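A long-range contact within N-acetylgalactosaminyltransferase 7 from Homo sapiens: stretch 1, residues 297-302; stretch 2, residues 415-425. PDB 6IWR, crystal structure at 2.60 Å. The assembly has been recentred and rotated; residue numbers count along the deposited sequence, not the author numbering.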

# COMPACT_ATOMS: atom_id res chain seq x y z
N ASP A 297 -20.15 -4.11 -10.67
CA ASP A 297 -19.71 -5.34 -11.31
C ASP A 297 -20.40 -6.51 -10.59
O ASP A 297 -21.15 -6.30 -9.63
N TRP A 298 -20.15 -7.74 -11.02
CA TRP A 298 -20.93 -8.87 -10.53
C TRP A 298 -20.41 -9.45 -9.21
O TRP A 298 -20.99 -10.42 -8.70
N SER A 299 -19.37 -8.85 -8.63
CA SER A 299 -19.07 -9.02 -7.22
C SER A 299 -19.79 -7.99 -6.37
O SER A 299 -19.69 -8.03 -5.13
N MET A 300 -20.52 -7.09 -7.02
CA MET A 300 -21.30 -6.04 -6.38
C MET A 300 -20.42 -4.93 -5.81
O MET A 300 -20.77 -4.30 -4.81
N LEU A 301 -19.28 -4.67 -6.44
CA LEU A 301 -18.51 -3.48 -6.15
C LEU A 301 -19.07 -2.30 -6.92
O LEU A 301 -19.38 -2.40 -8.12
N TRP A 302 -19.22 -1.18 -6.23
CA TRP A 302 -19.69 0.06 -6.82
C TRP A 302 -18.82 0.48 -8.00
O TRP A 302 -17.59 0.44 -7.91
N GLU A 415 -32.29 -14.73 -11.17
CA GLU A 415 -31.41 -15.66 -11.87
C GLU A 415 -30.01 -15.07 -11.88
O GLU A 415 -29.02 -15.80 -12.05
N TYR A 416 -29.91 -13.77 -11.70
CA TYR A 416 -28.59 -13.17 -11.71
C TYR A 416 -27.75 -13.53 -10.50
O TYR A 416 -26.55 -13.26 -10.52
N LYS A 417 -28.34 -14.16 -9.46
CA LYS A 417 -27.49 -14.58 -8.34
C LYS A 417 -26.33 -15.45 -8.83
O LYS A 417 -25.22 -15.34 -8.30
N ASP A 418 -26.54 -16.26 -9.88
CA ASP A 418 -25.48 -17.09 -10.45
C ASP A 418 -24.24 -16.28 -10.79
O ASP A 418 -23.10 -16.73 -10.58
N TYR A 419 -24.42 -15.08 -11.37
CA TYR A 419 -23.25 -14.27 -11.69
C TYR A 419 -22.53 -13.81 -10.43
O TYR A 419 -21.29 -13.79 -10.39
N PHE A 420 -23.27 -13.46 -9.38
CA PHE A 420 -22.61 -13.03 -8.15
C PHE A 420 -21.80 -14.18 -7.54
O PHE A 420 -20.68 -13.97 -7.06
N TYR A 421 -22.36 -15.40 -7.56
CA TYR A 421 -21.69 -16.57 -6.99
C TYR A 421 -20.50 -17.04 -7.83
O TYR A 421 -19.54 -17.58 -7.25
N ALA A 422 -20.53 -16.86 -9.15
CA ALA A 422 -19.33 -17.07 -9.96
C ALA A 422 -18.23 -16.07 -9.61
O ALA A 422 -17.04 -16.43 -9.61
N SER A 423 -18.60 -14.82 -9.31
CA SER A 423 -17.59 -13.84 -8.90
C SER A 423 -17.08 -14.11 -7.50
O SER A 423 -15.89 -13.95 -7.24
N ARG A 424 -17.96 -14.52 -6.59
CA ARG A 424 -17.59 -14.75 -5.19
C ARG A 424 -18.13 -16.10 -4.75
O ARG A 424 -19.09 -16.20 -3.97
N PRO A 425 -17.53 -17.19 -5.24
CA PRO A 425 -18.01 -18.51 -4.80
C PRO A 425 -17.87 -18.68 -3.32
O PRO A 425 -18.68 -19.40 -2.73

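A tight turn lies against one side of a short helix here, in a small, mixed contact where aromatic and aliphatic packing is pinned by a hydrogen bond from an arginine to a backbone carbonyl. The turn, a type I beta turn from Asp297 to Met300, is braced from within. The Asp297 side chain, with chi1 in p, does not touch the helix; its OD1 accepts hydrogen bonds from Ser299 OG (2.5 Å), Ser299 N (2.9 Å) and Leu301 N (3.2 Å). A short carboxylate suits this place, because it can fold back over its own backbone and gather several donors at one oxygen.

Trp298 supplies the largest area that stretch 1 buries in the contact. Its CA-to-CB bond points toward the helix, and chi1 in m lays the indole along the first part of stretch 2. There Trp298 CZ3 lies 3.8 Å from Tyr416 CD2, and Trp298 CE3 lies 4.2 Å from Tyr419 CB. The six-membered ring of Trp298 and the Tyr416 ring form an oblique aromatic pair, with centroids 5.8 Å apart and planes at 32°. Tyr416 and Tyr419 also have chi1 in m and point toward the turn, but the end of the Tyr419 side chain leads away, so it is the CB of Tyr419, and not its ring, that meets the indole. Broad aromatic groups suit this region because they cover much apolar surface; the indole nitrogen and the Tyr416 hydroxyl find hydrogen-bonding partners elsewhere in the structure.

Close approach of the backbones is evident at Phe420, whose CA makes a CA-H...O contact of 3.1 Å with Trp298 O. The Phe420 side chain starts sideways, yet chi1 in t brings its ring nearer the turn. Phe420 CE1 lies 3.4 Å from Ser299 O, which sits at the ring edge, and 4.2 Å from Met300 CB, an apolar neighbour.

Small side chains allow a close fit one helical turn further on. Ser423, with chi1 in m, points toward the turn, but its OG donates a hydrogen bond to Tyr419 O (3.1 Å) within its own helix. The same OG lies 3.3 Å from Trp298 O, and Ser423 CB lies 4.1 Å from Ser299 CB.

Arg424, the first residue to leave helical geometry, completes the contact. Its long side chain, with chi1 in m and chi2 in t, reaches across so that NH1 donates to Ser299 O at 2.9 Å and 151°. This carbonyl lies at the edge of the guanidinium, near its plane, as favours donation; Leu301 CD2 is 4.0 Å from Arg424 NH1.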

# COMPACT_ATOMS: atom_id res chain seq x y z
CB ASP A 297 -18.17 -5.43 -11.32
CG ASP A 297 -17.57 -5.71 -9.93
OD1 ASP A 297 -18.29 -6.19 -9.03
OD2 ASP A 297 -16.35 -5.44 -9.74
CB TRP A 298 -21.01 -9.91 -11.64
CG TRP A 298 -21.62 -9.22 -12.79
CD1 TRP A 298 -20.99 -8.76 -13.92
CD2 TRP A 298 -22.98 -8.78 -12.89
NE1 TRP A 298 -21.89 -8.11 -14.73
CE2 TRP A 298 -23.11 -8.11 -14.12
CE3 TRP A 298 -24.10 -8.90 -12.05
CZ2 TRP A 298 -24.31 -7.56 -14.53
CZ3 TRP A 298 -25.30 -8.37 -12.47
CH2 TRP A 298 -25.40 -7.70 -13.69
CB SER A 299 -17.56 -8.94 -6.97
OG SER A 299 -16.98 -8.03 -7.88
CB MET A 300 -22.23 -6.59 -5.29
CG MET A 300 -23.35 -5.62 -4.98
SD MET A 300 -24.55 -6.11 -3.73
CE MET A 300 -25.91 -6.70 -4.72
CB LEU A 301 -17.04 -3.68 -6.50
CG LEU A 301 -16.40 -4.82 -5.71
CD1 LEU A 301 -14.93 -4.87 -6.05
CD2 LEU A 301 -16.66 -4.68 -4.19
CB TRP A 302 -19.69 1.13 -5.73
CG TRP A 302 -19.81 2.49 -6.25
CD1 TRP A 302 -18.81 3.40 -6.40
CD2 TRP A 302 -21.01 3.12 -6.70
NE1 TRP A 302 -19.32 4.57 -6.91
CE2 TRP A 302 -20.67 4.42 -7.11
CE3 TRP A 302 -22.34 2.72 -6.78
CZ2 TRP A 302 -21.60 5.31 -7.60
CZ3 TRP A 302 -23.27 3.61 -7.28
CH2 TRP A 302 -22.89 4.89 -7.68
CB GLU A 415 -31.90 -15.94 -13.30
CG GLU A 415 -32.42 -14.74 -14.10
CD GLU A 415 -33.92 -14.80 -14.31
OE1 GLU A 415 -34.40 -14.38 -15.40
OE2 GLU A 415 -34.62 -15.28 -13.39
CB TYR A 416 -28.69 -11.66 -11.85
CG TYR A 416 -28.97 -11.23 -13.27
CD1 TYR A 416 -30.22 -11.46 -13.85
CD2 TYR A 416 -27.98 -10.63 -14.04
CE1 TYR A 416 -30.47 -11.08 -15.17
CE2 TYR A 416 -28.21 -10.25 -15.34
CZ TYR A 416 -29.47 -10.48 -15.90
OH TYR A 416 -29.71 -10.10 -17.21
CB LYS A 417 -28.28 -15.31 -7.24
CG LYS A 417 -29.16 -16.48 -7.61
CD LYS A 417 -29.94 -16.97 -6.37
CE LYS A 417 -31.43 -16.57 -6.38
NZ LYS A 417 -32.26 -17.59 -5.65
CB ASP A 418 -25.97 -17.81 -11.70
CG ASP A 418 -27.14 -18.72 -11.44
OD1 ASP A 418 -27.43 -18.99 -10.25
OD2 ASP A 418 -27.78 -19.14 -12.43
CB TYR A 419 -23.66 -13.08 -12.57
CG TYR A 419 -24.36 -13.54 -13.82
CD1 TYR A 419 -23.68 -14.32 -14.74
CD2 TYR A 419 -25.69 -13.24 -14.06
CE1 TYR A 419 -24.29 -14.78 -15.87
CE2 TYR A 419 -26.32 -13.69 -15.20
CZ TYR A 419 -25.60 -14.46 -16.11
OH TYR A 419 -26.19 -14.93 -17.26
CB PHE A 420 -23.64 -12.50 -7.16
CG PHE A 420 -23.04 -12.15 -5.84
CD1 PHE A 420 -22.34 -10.96 -5.66
CD2 PHE A 420 -23.14 -13.03 -4.79
CE1 PHE A 420 -21.77 -10.67 -4.43
CE2 PHE A 420 -22.56 -12.74 -3.57
CZ PHE A 420 -21.88 -11.57 -3.39
CB TYR A 421 -22.72 -17.67 -6.80
CG TYR A 421 -23.69 -17.39 -5.67
CD1 TYR A 421 -23.24 -16.81 -4.49
CD2 TYR A 421 -25.03 -17.72 -5.79
CE1 TYR A 421 -24.11 -16.55 -3.45
CE2 TYR A 421 -25.92 -17.45 -4.75
CZ TYR A 421 -25.44 -16.87 -3.58
OH TYR A 421 -26.31 -16.61 -2.54
CB ALA A 422 -19.66 -16.96 -11.45
CB SER A 423 -18.15 -12.42 -8.99
OG SER A 423 -18.66 -12.16 -10.28
CB ARG A 424 -18.12 -13.62 -4.29
CG ARG A 424 -17.84 -12.25 -4.88
CD ARG A 424 -18.33 -11.10 -4.00
NE ARG A 424 -17.31 -10.79 -3.01
CZ ARG A 424 -16.83 -9.58 -2.79
NH1 ARG A 424 -17.31 -8.53 -3.47
NH2 ARG A 424 -15.89 -9.42 -1.86
CB PRO A 425 -17.12 -19.50 -5.56
CG PRO A 425 -16.13 -18.66 -6.29
CD PRO A 425 -16.17 -17.28 -5.79